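Local coordinates for putative DNA-binding protein (PDB 3HWU), which is of unknown function but belongs to the PCC (DUF296) family, assembles as a trimer of beta-rich subunits and has been put forward as a DNA-binding protein, at residues 15-20 / 27-32; 132-135 / 140-143; 52-57 / 94-99; 23-28 / 75-80; 79-84 / 88-93. All coordinates share one frame; numbering follows the deposited sequence.

Contact 1. Residues 15-20 / 27-32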
# COMPACT_ATOMS: atom_id res chain seq x y z
N TYR A 15 -11.63 4.58 -9.87
CA TYR A 15 -12.72 4.91 -8.95
C TYR A 15 -12.15 5.11 -7.56
O TYR A 15 -11.07 4.59 -7.23
CB TYR A 15 -13.74 3.74 -8.87
CG TYR A 15 -14.38 3.46 -10.19
CD1 TYR A 15 -15.43 4.24 -10.66
CD2 TYR A 15 -13.92 2.45 -11.00
CE1 TYR A 15 -16.00 3.98 -11.93
CE2 TYR A 15 -14.49 2.19 -12.24
CZ TYR A 15 -15.49 2.97 -12.70
OH TYR A 15 -16.00 2.72 -13.96
N LEU A 16 -12.90 5.83 -6.73
CA LEU A 16 -12.67 5.88 -5.28
C LEU A 16 -13.95 5.36 -4.65
O LEU A 16 -15.05 5.87 -4.93
CB LEU A 16 -12.43 7.32 -4.81
CG LEU A 16 -12.22 7.51 -3.31
CD1 LEU A 16 -10.92 6.85 -2.78
CD2 LEU A 16 -12.27 9.00 -2.93
N MSE A 17 -13.81 4.38 -3.77
CA MSE A 17 -14.96 3.78 -3.11
C MSE A 17 -14.88 4.04 -1.59
O MSE A 17 -13.81 3.92 -1.00
CB MSE A 17 -14.97 2.28 -3.43
CG MSE A 17 -16.02 1.42 -2.77
SE MSE A 17 -16.09 -0.39 -3.53
CE MSE A 17 -17.68 -0.03 -4.35
N VAL A 18 -16.02 4.43 -0.99
CA VAL A 18 -16.12 4.60 0.46
C VAL A 18 -17.25 3.69 0.95
O VAL A 18 -18.42 3.97 0.75
CB VAL A 18 -16.32 6.07 0.93
CG1 VAL A 18 -16.43 6.11 2.48
CG2 VAL A 18 -15.20 6.97 0.43
N LEU A 19 -16.86 2.58 1.54
CA LEU A 19 -17.78 1.61 2.11
C LEU A 19 -18.06 1.97 3.56
O LEU A 19 -17.29 2.67 4.21
CB LEU A 19 -17.25 0.19 1.95
CG LEU A 19 -16.91 -0.24 0.52
CD1 LEU A 19 -16.40 -1.71 0.54
CD2 LEU A 19 -18.11 -0.14 -0.43
N ARG A 20 -19.21 1.52 4.04
CA ARG A 20 -19.79 1.95 5.28
C ARG A 20 -20.10 0.76 6.19
O ARG A 20 -19.97 -0.39 5.80
CB ARG A 20 -21.06 2.75 4.95
CG ARG A 20 -20.84 3.84 3.95
CD ARG A 20 -20.02 4.93 4.55
NE ARG A 20 -20.78 5.57 5.60
CZ ARG A 20 -21.61 6.57 5.38
NH1 ARG A 20 -21.73 7.07 4.15
NH2 ARG A 20 -22.28 7.06 6.39
N GLN A 27 -17.03 -8.47 -1.53
CA GLN A 27 -18.28 -8.55 -2.30
C GLN A 27 -18.64 -7.21 -2.93
O GLN A 27 -19.11 -7.17 -4.08
CB GLN A 27 -19.42 -9.07 -1.40
CG GLN A 27 -19.25 -10.51 -0.97
CD GLN A 27 -20.30 -11.02 -0.00
OE1 GLN A 27 -21.26 -10.31 0.37
NE2 GLN A 27 -20.13 -12.27 0.41
N ASN A 28 -18.41 -6.11 -2.24
CA ASN A 28 -18.68 -4.81 -2.86
C ASN A 28 -17.72 -4.53 -4.03
O ASN A 28 -18.11 -3.92 -5.01
CB ASN A 28 -18.63 -3.69 -1.82
CG ASN A 28 -19.97 -3.45 -1.15
OD1 ASN A 28 -20.75 -2.64 -1.68
ND2 ASN A 28 -20.25 -4.09 -0.05
N LEU A 29 -16.47 -4.98 -3.93
CA LEU A 29 -15.54 -4.87 -5.07
C LEU A 29 -15.97 -5.74 -6.26
O LEU A 29 -15.86 -5.33 -7.42
CB LEU A 29 -14.12 -5.23 -4.62
CG LEU A 29 -13.43 -4.11 -3.83
CD1 LEU A 29 -12.22 -4.69 -3.06
CD2 LEU A 29 -13.01 -2.94 -4.75
N GLU A 30 -16.45 -6.95 -5.97
CA GLU A 30 -17.06 -7.78 -7.01
C GLU A 30 -18.21 -7.06 -7.68
O GLU A 30 -18.34 -7.09 -8.92
CB GLU A 30 -17.55 -9.09 -6.42
CG GLU A 30 -16.43 -10.02 -5.93
CD GLU A 30 -16.88 -11.20 -5.06
OE1 GLU A 30 -18.05 -11.27 -4.66
OE2 GLU A 30 -15.99 -12.03 -4.75
N GLN A 31 -19.09 -6.45 -6.88
CA GLN A 31 -20.21 -5.73 -7.46
C GLN A 31 -19.77 -4.51 -8.30
O GLN A 31 -20.38 -4.21 -9.34
CB GLN A 31 -21.20 -5.31 -6.36
CG GLN A 31 -22.52 -4.81 -6.94
CD GLN A 31 -23.27 -5.91 -7.64
OE1 GLN A 31 -23.30 -7.05 -7.16
NE2 GLN A 31 -23.85 -5.59 -8.80
N LEU A 32 -18.76 -3.77 -7.85
CA LEU A 32 -18.23 -2.69 -8.65
C LEU A 32 -17.72 -3.22 -10.01
O LEU A 32 -17.95 -2.61 -11.07
CB LEU A 32 -17.09 -1.99 -7.90
CG LEU A 32 -16.44 -0.81 -8.63
CD1 LEU A 32 -17.30 0.42 -8.66
CD2 LEU A 32 -15.08 -0.46 -7.98
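With CG anti to the backbone N (chi1 176°), the side chain of selenomethionine Met17 runs straight out from strand 15-20 toward helix 27-32; a bend at chi3 (-108°) then turns the methyl toward the backbone carbonyl of Asn28 and the CB of Leu32. This is helix-on-sheet packing: the PCC-domain helix lies against one face of the antiparallel sheet, the two short axes 10.8 Å apart at 140°. Met17 lies at the middle of the contact. It is modelled in two conformations; in the one described, SE is 4.2 Å from Leu29 CD2, while the methyl meets Leu32 tip to tip, CE lying 4.1 Å from Leu32 CB. Towards the N-terminal end of the strand, Leu32 places CD1 over one face of the Tyr15 ring. No hydrogen bond links the two segments; dispersion forces hold a buried layer that Ile120 of strand 117-125 and Tyr8 of strand 8-11 help to fill. The amide of Asn28 is turned to its own helix start, where ND2 donates to Asn24 O. This leaves the aliphatic base of Asn28 to Leu19, whose methyls CD1 and CD2 both sit 3.8 Å from Asn28 CB.

Contact 2. Residues 132-135 / 140-143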
# COMPACT_ATOMS: atom_id res chain seq x y z
N PHE A 132 -5.98 -17.78 -13.87
CA PHE A 132 -5.97 -19.20 -14.30
C PHE A 132 -5.13 -19.96 -13.29
O PHE A 132 -4.23 -19.40 -12.66
CB PHE A 132 -5.33 -19.33 -15.72
CG PHE A 132 -3.85 -18.99 -15.75
CD1 PHE A 132 -3.44 -17.63 -15.79
CD2 PHE A 132 -2.85 -19.98 -15.67
CE1 PHE A 132 -2.08 -17.26 -15.72
CE2 PHE A 132 -1.48 -19.63 -15.64
CZ PHE A 132 -1.10 -18.28 -15.67
N VAL A 133 -5.33 -21.27 -13.20
CA VAL A 133 -4.49 -22.11 -12.38
C VAL A 133 -3.19 -22.39 -13.10
O VAL A 133 -3.19 -22.93 -14.20
CB VAL A 133 -5.19 -23.45 -12.01
CG1 VAL A 133 -4.28 -24.24 -11.11
CG2 VAL A 133 -6.54 -23.15 -11.34
N ASP A 134 -2.08 -22.03 -12.46
CA ASP A 134 -0.72 -22.30 -12.92
C ASP A 134 -0.36 -23.74 -12.55
O ASP A 134 -0.10 -24.05 -11.39
CB ASP A 134 0.29 -21.32 -12.30
CG ASP A 134 1.72 -21.56 -12.73
OD1 ASP A 134 2.08 -22.74 -13.02
OD2 ASP A 134 2.48 -20.56 -12.73
N PRO A 135 -0.33 -24.62 -13.55
CA PRO A 135 -0.15 -26.04 -13.24
C PRO A 135 1.19 -26.39 -12.61
O PRO A 135 1.29 -27.43 -11.97
CB PRO A 135 -0.35 -26.72 -14.58
CG PRO A 135 0.01 -25.71 -15.59
CD PRO A 135 -0.37 -24.39 -15.01
N ASN A 140 -3.87 -20.07 -8.36
CA ASN A 140 -4.37 -19.07 -9.29
C ASN A 140 -3.34 -17.96 -9.52
O ASN A 140 -2.80 -17.45 -8.54
CB ASN A 140 -5.67 -18.43 -8.79
CG ASN A 140 -6.84 -19.36 -8.90
OD1 ASN A 140 -7.54 -19.60 -7.90
ND2 ASN A 140 -7.06 -19.89 -10.07
N VAL A 141 -3.14 -17.60 -10.77
CA VAL A 141 -2.24 -16.51 -11.14
C VAL A 141 -2.98 -15.60 -12.13
O VAL A 141 -3.77 -16.06 -12.97
CB VAL A 141 -0.96 -17.06 -11.80
CG1 VAL A 141 -0.10 -15.94 -12.36
CG2 VAL A 141 -0.17 -17.95 -10.82
N LEU A 142 -2.68 -14.30 -12.09
CA LEU A 142 -3.25 -13.34 -13.02
C LEU A 142 -2.58 -13.47 -14.38
O LEU A 142 -1.38 -13.34 -14.48
CB LEU A 142 -3.05 -11.93 -12.46
CG LEU A 142 -3.66 -10.75 -13.20
CD1 LEU A 142 -5.18 -10.94 -13.44
CD2 LEU A 142 -3.37 -9.45 -12.44
N GLY A 143 -3.37 -13.74 -15.41
CA GLY A 143 -2.84 -13.85 -16.75
C GLY A 143 -2.72 -12.50 -17.39
O GLY A 143 -3.62 -11.70 -17.30
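Phe132 and Val141 form the close-packed half of this small antiparallel hairpin. As a hydrogen-bonded pair they exchange two backbone bonds: Phe132 N donates to Val141 O at 2.9 Å, and Val141 N to Phe132 O at 2.8 Å. The N-H...O angles of 161° and 164° are nearly straight. Phe132 O, besides accepting from Val141 N, receives a C-H...O contact from Asn140 CA, 3.4 Å. On one face of the two-stranded sheet the two side chains lie alongside each other, pointing the same way. Phe132 has its CG between the backbone N and the carbonyl carbon (chi1 67°), which swings the ring across to the partner strand. There CD1 of Phe132 comes within 3.2 Å of Val141 O, which lies oblique to the ring, and CZ stands 4.1 Å from Val141 CB. In the conformer described, Gly143 CA lies at the ring edge, near its plane, 3.6 Å from Phe132 CE1. The CG2 branch of Val141 is covered by Asp134, 3.7 Å from its CB. In this one of two modelled conformations of Asp134, OD1 accepts from the backbone N of Glu136 and OD2 forms a salt bridge to Arg20 of the third subunit.

The opposite face is looser. There Val133 and Asn140 make a non-hydrogen-bonded pair with CA atoms 4.3 Å apart, and both residues are exposed to solvent.

Val133 rests on Lys84 and Leu142 on Ala82 of strand 72-84, while Arg20 of the third subunit packs on Phe132 and Val141, placing the hairpin at a subunit interface.

Contact 3. Residues 52-57 / 94-99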
# COMPACT_ATOMS: atom_id res chain seq x y z
N ALA A 52 -12.27 -9.55 9.98
CA ALA A 52 -11.39 -9.76 8.85
C ALA A 52 -10.89 -11.20 8.98
O ALA A 52 -10.29 -11.56 9.98
CB ALA A 52 -10.25 -8.77 8.84
N THR A 53 -11.07 -11.97 7.92
CA THR A 53 -10.67 -13.38 7.86
C THR A 53 -9.60 -13.57 6.79
O THR A 53 -9.80 -13.20 5.65
CB THR A 53 -11.88 -14.29 7.60
OG1 THR A 53 -12.86 -14.07 8.62
CG2 THR A 53 -11.48 -15.77 7.55
N PHE A 54 -8.48 -14.14 7.22
CA PHE A 54 -7.36 -14.45 6.37
C PHE A 54 -7.24 -15.95 6.21
O PHE A 54 -7.77 -16.73 7.00
CB PHE A 54 -6.10 -13.90 7.04
CG PHE A 54 -6.16 -12.40 7.21
CD1 PHE A 54 -5.72 -11.57 6.19
CD2 PHE A 54 -6.70 -11.82 8.35
CE1 PHE A 54 -5.77 -10.22 6.31
CE2 PHE A 54 -6.75 -10.43 8.46
CZ PHE A 54 -6.29 -9.65 7.43
N GLY A 55 -6.47 -16.37 5.21
CA GLY A 55 -6.22 -17.78 4.98
C GLY A 55 -4.77 -18.00 4.62
O GLY A 55 -4.19 -17.20 3.88
N PHE A 56 -4.16 -19.09 5.11
CA PHE A 56 -2.82 -19.50 4.73
C PHE A 56 -2.99 -20.82 4.02
O PHE A 56 -3.43 -21.83 4.58
CB PHE A 56 -1.86 -19.61 5.92
CG PHE A 56 -0.44 -19.69 5.52
CD1 PHE A 56 0.26 -18.55 5.13
CD2 PHE A 56 0.23 -20.89 5.51
CE1 PHE A 56 1.58 -18.64 4.74
CE2 PHE A 56 1.56 -20.97 5.13
CZ PHE A 56 2.22 -19.84 4.74
N TYR A 57 -2.62 -20.85 2.74
CA TYR A 57 -2.96 -22.00 1.91
C TYR A 57 -2.06 -23.20 2.16
O TYR A 57 -0.84 -23.07 2.24
CB TYR A 57 -2.88 -21.62 0.44
CG TYR A 57 -3.54 -22.61 -0.49
CD1 TYR A 57 -4.92 -22.75 -0.51
CD2 TYR A 57 -2.81 -23.40 -1.35
CE1 TYR A 57 -5.54 -23.65 -1.35
CE2 TYR A 57 -3.41 -24.29 -2.21
CZ TYR A 57 -4.78 -24.42 -2.20
OH TYR A 57 -5.40 -25.27 -3.10
N GLY A 94 -4.21 -8.04 3.19
CA GLY A 94 -4.36 -6.99 4.14
C GLY A 94 -3.49 -7.13 5.36
O GLY A 94 -3.00 -8.21 5.64
N THR A 95 -3.38 -6.04 6.09
CA THR A 95 -2.64 -5.91 7.33
C THR A 95 -3.61 -5.24 8.33
O THR A 95 -4.14 -4.16 8.04
CB THR A 95 -1.40 -4.96 7.13
OG1 THR A 95 -0.61 -5.43 5.99
CG2 THR A 95 -0.59 -4.84 8.34
N VAL A 96 -3.85 -5.88 9.48
CA VAL A 96 -4.79 -5.41 10.51
C VAL A 96 -4.07 -5.30 11.85
O VAL A 96 -3.10 -6.02 12.10
CB VAL A 96 -6.06 -6.29 10.64
CG1 VAL A 96 -6.90 -6.23 9.34
CG2 VAL A 96 -5.75 -7.74 11.00
N THR A 97 -4.56 -4.40 12.68
CA THR A 97 -3.98 -4.17 14.00
C THR A 97 -5.13 -3.91 14.99
O THR A 97 -6.21 -3.43 14.61
CB THR A 97 -3.03 -2.95 14.01
OG1 THR A 97 -3.77 -1.76 13.71
CG2 THR A 97 -1.87 -3.11 12.99
N ASP A 98 -4.86 -4.17 16.26
CA ASP A 98 -5.87 -3.98 17.31
C ASP A 98 -5.33 -3.04 18.38
O ASP A 98 -4.43 -2.25 18.15
CB ASP A 98 -6.29 -5.32 17.91
CG ASP A 98 -5.17 -6.00 18.69
OD1 ASP A 98 -4.05 -5.45 18.73
OD2 ASP A 98 -5.43 -7.14 19.19
N GLY A 99 -5.90 -3.11 19.58
CA GLY A 99 -5.46 -2.24 20.65
C GLY A 99 -4.08 -2.54 21.22
O GLY A 99 -3.58 -1.77 22.01
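Phe54 and Val96 approach from opposite directions, each projecting from its own strand into the space between them. The phenyl ring is presented by a chi1 of -61°, which sets CG anti to the carbonyl carbon and extends the ring toward strand 94-97. Val96 answers with a two-pronged end. Its CG1 lies in the ring plane at the edge, 4.0 Å from Phe54 CZ, and CG2 stands obliquely to the ring, 3.8 Å from Phe54 CE2. The fork of the valine thus receives the outer rim of the ring.

On its other side the rim meets backbone: Phe54 CE1 is 3.5 Å from Gly94 O, again at an oblique angle. Here the ring rests against the main chain of Gly94. Beyond the aromatic ring, Ala52 continues the packing along the strand, its CB 4.2 Å from Val96 CG1.

The two backbones pass 9.2 Å apart at their short axes, with an angle of 128°, and share no hydrogen bond; strand 103-114 lies between them in the sheet. Leu108 and Leu111 from that strand add to the apolar filling, and Phe101 of the third subunit packs on Phe54. Two strands flanking 103-114 meet through side chains on the same face, consistent with a sheet that curls toward that face; the contact is part of the buried interior of the PCC-domain fold.

Contact 4. Residues 23-28 / 75-80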
# COMPACT_ATOMS: atom_id res chain seq x y z
N ASP A 23 -20.73 -3.20 5.46
CA ASP A 23 -20.45 -3.61 4.07
C ASP A 23 -19.39 -4.72 4.02
O ASP A 23 -18.35 -4.63 4.65
CB ASP A 23 -19.98 -2.43 3.22
CG ASP A 23 -21.06 -1.41 2.92
OD1 ASP A 23 -22.27 -1.75 3.02
OD2 ASP A 23 -20.72 -0.28 2.46
N ASN A 24 -19.67 -5.70 3.17
CA ASN A 24 -18.77 -6.78 2.89
C ASN A 24 -17.80 -6.34 1.79
O ASN A 24 -18.20 -6.08 0.66
CB ASN A 24 -19.55 -8.02 2.43
CG ASN A 24 -18.64 -9.19 2.16
OD1 ASN A 24 -17.74 -9.08 1.33
ND2 ASN A 24 -18.81 -10.30 2.90
N VAL A 25 -16.54 -6.17 2.16
CA VAL A 25 -15.61 -5.42 1.28
C VAL A 25 -15.34 -6.12 -0.05
O VAL A 25 -15.45 -5.50 -1.12
CB VAL A 25 -14.31 -5.12 2.05
CG1 VAL A 25 -13.24 -4.46 1.12
CG2 VAL A 25 -14.59 -4.20 3.27
N LEU A 26 -14.96 -7.39 -0.02
CA LEU A 26 -14.64 -8.04 -1.29
C LEU A 26 -15.89 -8.19 -2.16
O LEU A 26 -15.81 -8.08 -3.36
CB LEU A 26 -13.89 -9.37 -1.14
CG LEU A 26 -12.61 -9.30 -0.27
CD1 LEU A 26 -11.96 -10.67 -0.32
CD2 LEU A 26 -11.65 -8.25 -0.73
N GLN A 27 -17.03 -8.47 -1.53
CA GLN A 27 -18.28 -8.55 -2.30
C GLN A 27 -18.64 -7.21 -2.93
O GLN A 27 -19.11 -7.17 -4.08
CB GLN A 27 -19.42 -9.07 -1.40
CG GLN A 27 -19.25 -10.51 -0.97
CD GLN A 27 -20.30 -11.02 -0.00
OE1 GLN A 27 -21.26 -10.31 0.37
NE2 GLN A 27 -20.13 -12.27 0.41
N ASN A 28 -18.41 -6.11 -2.24
CA ASN A 28 -18.68 -4.81 -2.86
C ASN A 28 -17.72 -4.53 -4.03
O ASN A 28 -18.11 -3.92 -5.01
CB ASN A 28 -18.63 -3.69 -1.82
CG ASN A 28 -19.97 -3.45 -1.15
OD1 ASN A 28 -20.75 -2.64 -1.68
ND2 ASN A 28 -20.25 -4.09 -0.05
N ALA A 75 -4.71 -1.47 8.40
CA ALA A 75 -3.63 -0.55 8.11
C ALA A 75 -3.34 -0.42 6.61
O ALA A 75 -2.93 0.62 6.12
CB ALA A 75 -2.34 -0.97 8.88
N ASN A 76 -3.59 -1.52 5.87
CA ASN A 76 -3.51 -1.50 4.41
C ASN A 76 -4.21 -2.70 3.85
O ASN A 76 -4.16 -3.75 4.46
CB ASN A 76 -2.03 -1.51 3.95
CG ASN A 76 -1.92 -1.76 2.45
OD1 ASN A 76 -1.84 -2.94 2.04
ND2 ASN A 76 -1.96 -0.69 1.60
N MSE A 77 -4.83 -2.50 2.70
CA MSE A 77 -5.21 -3.57 1.80
C MSE A 77 -4.58 -3.27 0.44
O MSE A 77 -4.55 -2.09 0.05
CB MSE A 77 -6.74 -3.58 1.66
CG MSE A 77 -7.28 -4.64 0.68
SE MSE A 77 -9.23 -4.83 0.76
CE MSE A 77 -9.74 -3.11 0.07
N THR A 78 -4.12 -4.31 -0.25
CA THR A 78 -3.55 -4.17 -1.59
C THR A 78 -4.10 -5.34 -2.39
O THR A 78 -4.10 -6.47 -1.90
CB THR A 78 -2.01 -4.20 -1.55
OG1 THR A 78 -1.54 -3.17 -0.68
CG2 THR A 78 -1.39 -3.97 -2.92
N GLY A 79 -4.54 -5.12 -3.63
CA GLY A 79 -5.10 -6.22 -4.42
C GLY A 79 -5.38 -5.90 -5.86
O GLY A 79 -4.95 -4.85 -6.37
N SER A 80 -6.03 -6.83 -6.53
CA SER A 80 -6.40 -6.70 -7.93
C SER A 80 -7.79 -7.23 -8.19
O SER A 80 -8.28 -8.12 -7.51
CB SER A 80 -5.41 -7.40 -8.86
OG SER A 80 -5.33 -8.78 -8.58
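The first turn of helix 25-28 stands over strand 75-80 at a distance, with Val25 and Met77 CA atoms 10.6 Å apart, so side chains alone bridge the gap. Selenomethionine Met77 spans most of it. Its chain is extended through chi2 and then bends at chi3 (67°), and its end meets Val25 tip to tip, with CE 3.9 Å from Val25 CG1. Leu26 reaches in from the next helical position, its CD2 4.4 Å from Met77 SE. Leu108 and Leu111 of strand 103-114 and Phe43 of strand 40-49 close in around these groups.

The helix start is fixed by polar bonds of its own. Asn24 is the N-cap, and in one of its two modelled conformations its OD1 accepts from Gln27 N at 3.0 Å, while Asn24 O accepts from Asn28 N. On the strand, Thr78 OG1 donates to Asn76 OD1 at 2.7 Å, in the carbonyl plane and on a lone pair. Asn76 ND2 bonds to Thr78 OG1 of the second subunit, and Ala75 with Asn76 forms a classic beta bulge opposite Thr95.

The chemistry is thus divided: polar groups cap the helix and join subunits, whereas helix and strand meet through dispersion between methyl groups and the Met77 chain, here carrying selenium in place of sulfur.

Contact 5. Residues 79-84 / 88-93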
# COMPACT_ATOMS: atom_id res chain seq x y z
N GLY A 79 -4.54 -5.12 -3.63
CA GLY A 79 -5.10 -6.22 -4.42
C GLY A 79 -5.38 -5.90 -5.86
O GLY A 79 -4.95 -4.85 -6.37
N SER A 80 -6.03 -6.83 -6.53
CA SER A 80 -6.40 -6.70 -7.93
C SER A 80 -7.79 -7.23 -8.19
O SER A 80 -8.28 -8.12 -7.51
CB SER A 80 -5.41 -7.40 -8.86
OG SER A 80 -5.33 -8.78 -8.58
N ILE A 81 -8.40 -6.65 -9.23
CA ILE A 81 -9.67 -7.13 -9.82
C ILE A 81 -9.38 -7.76 -11.16
O ILE A 81 -8.74 -7.14 -12.03
CB ILE A 81 -10.66 -5.98 -10.04
CG1 ILE A 81 -10.94 -5.25 -8.71
CG2 ILE A 81 -11.98 -6.48 -10.64
CD1 ILE A 81 -11.94 -4.04 -8.81
N ALA A 82 -9.84 -8.99 -11.33
CA ALA A 82 -9.80 -9.69 -12.60
C ALA A 82 -11.01 -10.63 -12.63
O ALA A 82 -11.97 -10.42 -11.89
CB ALA A 82 -8.46 -10.40 -12.83
N TRP A 83 -10.99 -11.59 -13.54
CA TRP A 83 -12.14 -12.45 -13.82
C TRP A 83 -11.74 -13.91 -13.83
O TRP A 83 -10.60 -14.24 -14.13
CB TRP A 83 -12.78 -12.05 -15.16
CG TRP A 83 -13.22 -10.63 -15.11
CD1 TRP A 83 -12.44 -9.52 -15.33
CD2 TRP A 83 -14.51 -10.14 -14.70
NE1 TRP A 83 -13.17 -8.40 -15.09
CE2 TRP A 83 -14.45 -8.74 -14.73
CE3 TRP A 83 -15.73 -10.75 -14.40
CZ2 TRP A 83 -15.53 -7.94 -14.43
CZ3 TRP A 83 -16.81 -9.95 -14.10
CH2 TRP A 83 -16.71 -8.57 -14.13
N LYS A 84 -12.68 -14.78 -13.49
CA LYS A 84 -12.46 -16.20 -13.66
C LYS A 84 -13.80 -16.85 -13.91
O LYS A 84 -14.75 -16.70 -13.15
CB LYS A 84 -11.76 -16.80 -12.42
CG LYS A 84 -11.45 -18.30 -12.61
CD LYS A 84 -10.51 -18.82 -11.58
CE LYS A 84 -10.24 -20.36 -11.79
NZ LYS A 84 -9.55 -21.03 -10.64
N PRO A 88 -16.34 -12.05 -11.27
CA PRO A 88 -15.21 -11.29 -10.75
C PRO A 88 -14.38 -12.13 -9.81
O PRO A 88 -14.91 -12.90 -9.02
CB PRO A 88 -15.85 -10.11 -10.02
CG PRO A 88 -17.25 -10.16 -10.28
CD PRO A 88 -17.62 -11.47 -10.89
N SER A 89 -13.08 -11.91 -9.88
CA SER A 89 -12.09 -12.66 -9.11
C SER A 89 -11.16 -11.68 -8.43
O SER A 89 -10.29 -11.08 -9.07
CB SER A 89 -11.31 -13.60 -10.01
OG SER A 89 -10.32 -14.31 -9.30
N ILE A 90 -11.47 -11.40 -7.15
CA ILE A 90 -10.73 -10.40 -6.38
C ILE A 90 -9.58 -11.13 -5.67
O ILE A 90 -9.76 -12.17 -5.04
CB ILE A 90 -11.64 -9.69 -5.34
CG1 ILE A 90 -12.91 -9.10 -5.92
CG2 ILE A 90 -10.91 -8.58 -4.60
CD1 ILE A 90 -12.72 -8.14 -7.06
N HIS A 91 -8.39 -10.57 -5.73
CA HIS A 91 -7.21 -11.09 -5.07
C HIS A 91 -6.74 -9.98 -4.17
O HIS A 91 -6.30 -8.92 -4.64
CB HIS A 91 -6.12 -11.43 -6.07
CG HIS A 91 -4.90 -12.00 -5.46
ND1 HIS A 91 -3.68 -12.07 -6.11
CD2 HIS A 91 -4.71 -12.55 -4.24
CE1 HIS A 91 -2.81 -12.67 -5.32
NE2 HIS A 91 -3.41 -12.97 -4.18
N ALA A 92 -6.88 -10.15 -2.86
CA ALA A 92 -6.58 -9.08 -1.94
C ALA A 92 -5.78 -9.63 -0.74
O ALA A 92 -6.08 -10.70 -0.22
CB ALA A 92 -7.87 -8.39 -1.42
N HIS A 93 -4.84 -8.81 -0.28
CA HIS A 93 -4.12 -9.03 0.96
C HIS A 93 -4.40 -7.84 1.88
O HIS A 93 -4.69 -6.72 1.43
CB HIS A 93 -2.61 -9.17 0.73
CG HIS A 93 -2.19 -10.40 -0.02
ND1 HIS A 93 -0.87 -10.75 -0.16
CD2 HIS A 93 -2.89 -11.37 -0.65
CE1 HIS A 93 -0.79 -11.91 -0.78
NE2 HIS A 93 -2.00 -12.32 -1.07
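Four backbone hydrogen bonds join Ser80 to His91 and Ala82 to Ser89, the two hydrogen-bonded pairs of this antiparallel hairpin. Ser89 N to Ala82 O is the shortest at 2.7 Å, although the donor stands well above the carbonyl plane; His91 N to Ser80 O is longer, 3.0 Å, but almost straight at 173° and in plane.

Ser80 OG lies 3.7 Å from His91 CB, oblique to the imidazole, and both residues turn their polar ends to Glu119 of the third subunit. The donor atoms of His91, His93 and His107 face one vacant point, so a metal site is possible but unconfirmed. Gly79 brings its CA within 3.0 Å of His91 O.

On the other face Ile81 and Ile90 run side by side, Ile81 CG1 3.8 Å from Ile90 CD1. At the turn end, Trp83 has CG anti to the carbonyl carbon (chi1 -59°), which carries the indole back over Pro88. Pro88 CA sits over one ring face, offset toward the rim, and Pro88 CD is 3.6 Å from Trp83 CZ3.

Helix 25-35 covers the isoleucine face through Ala33 and Glu30, strand 40-49 flanks it with Phe43, and Arg131 of strand 131-134 packs on Ala82 and His91.

From the N terminus, contact 1 closes the short connection between strand 14-20 and helix 25-35. Contact 4 starts on the same helix, sharing Gln27 and Asn28, and returns much later from strand 72-84, fastening the helix to mid-sheet. Contact 3 opens at 52-57, before contact 4 has closed, and ends at 94-99, so these two cross. Contact 5, the tight hairpin 79-84/88-93, falls within the span of contact 3 and takes up Gly79 and Ser80 from contact 4. Contacts 1, 3, 4 and 5 all involve the large sheet. Contact 2 follows in series as a separate C-terminal hairpin, touching contact 5 through Leu142 and Ala82.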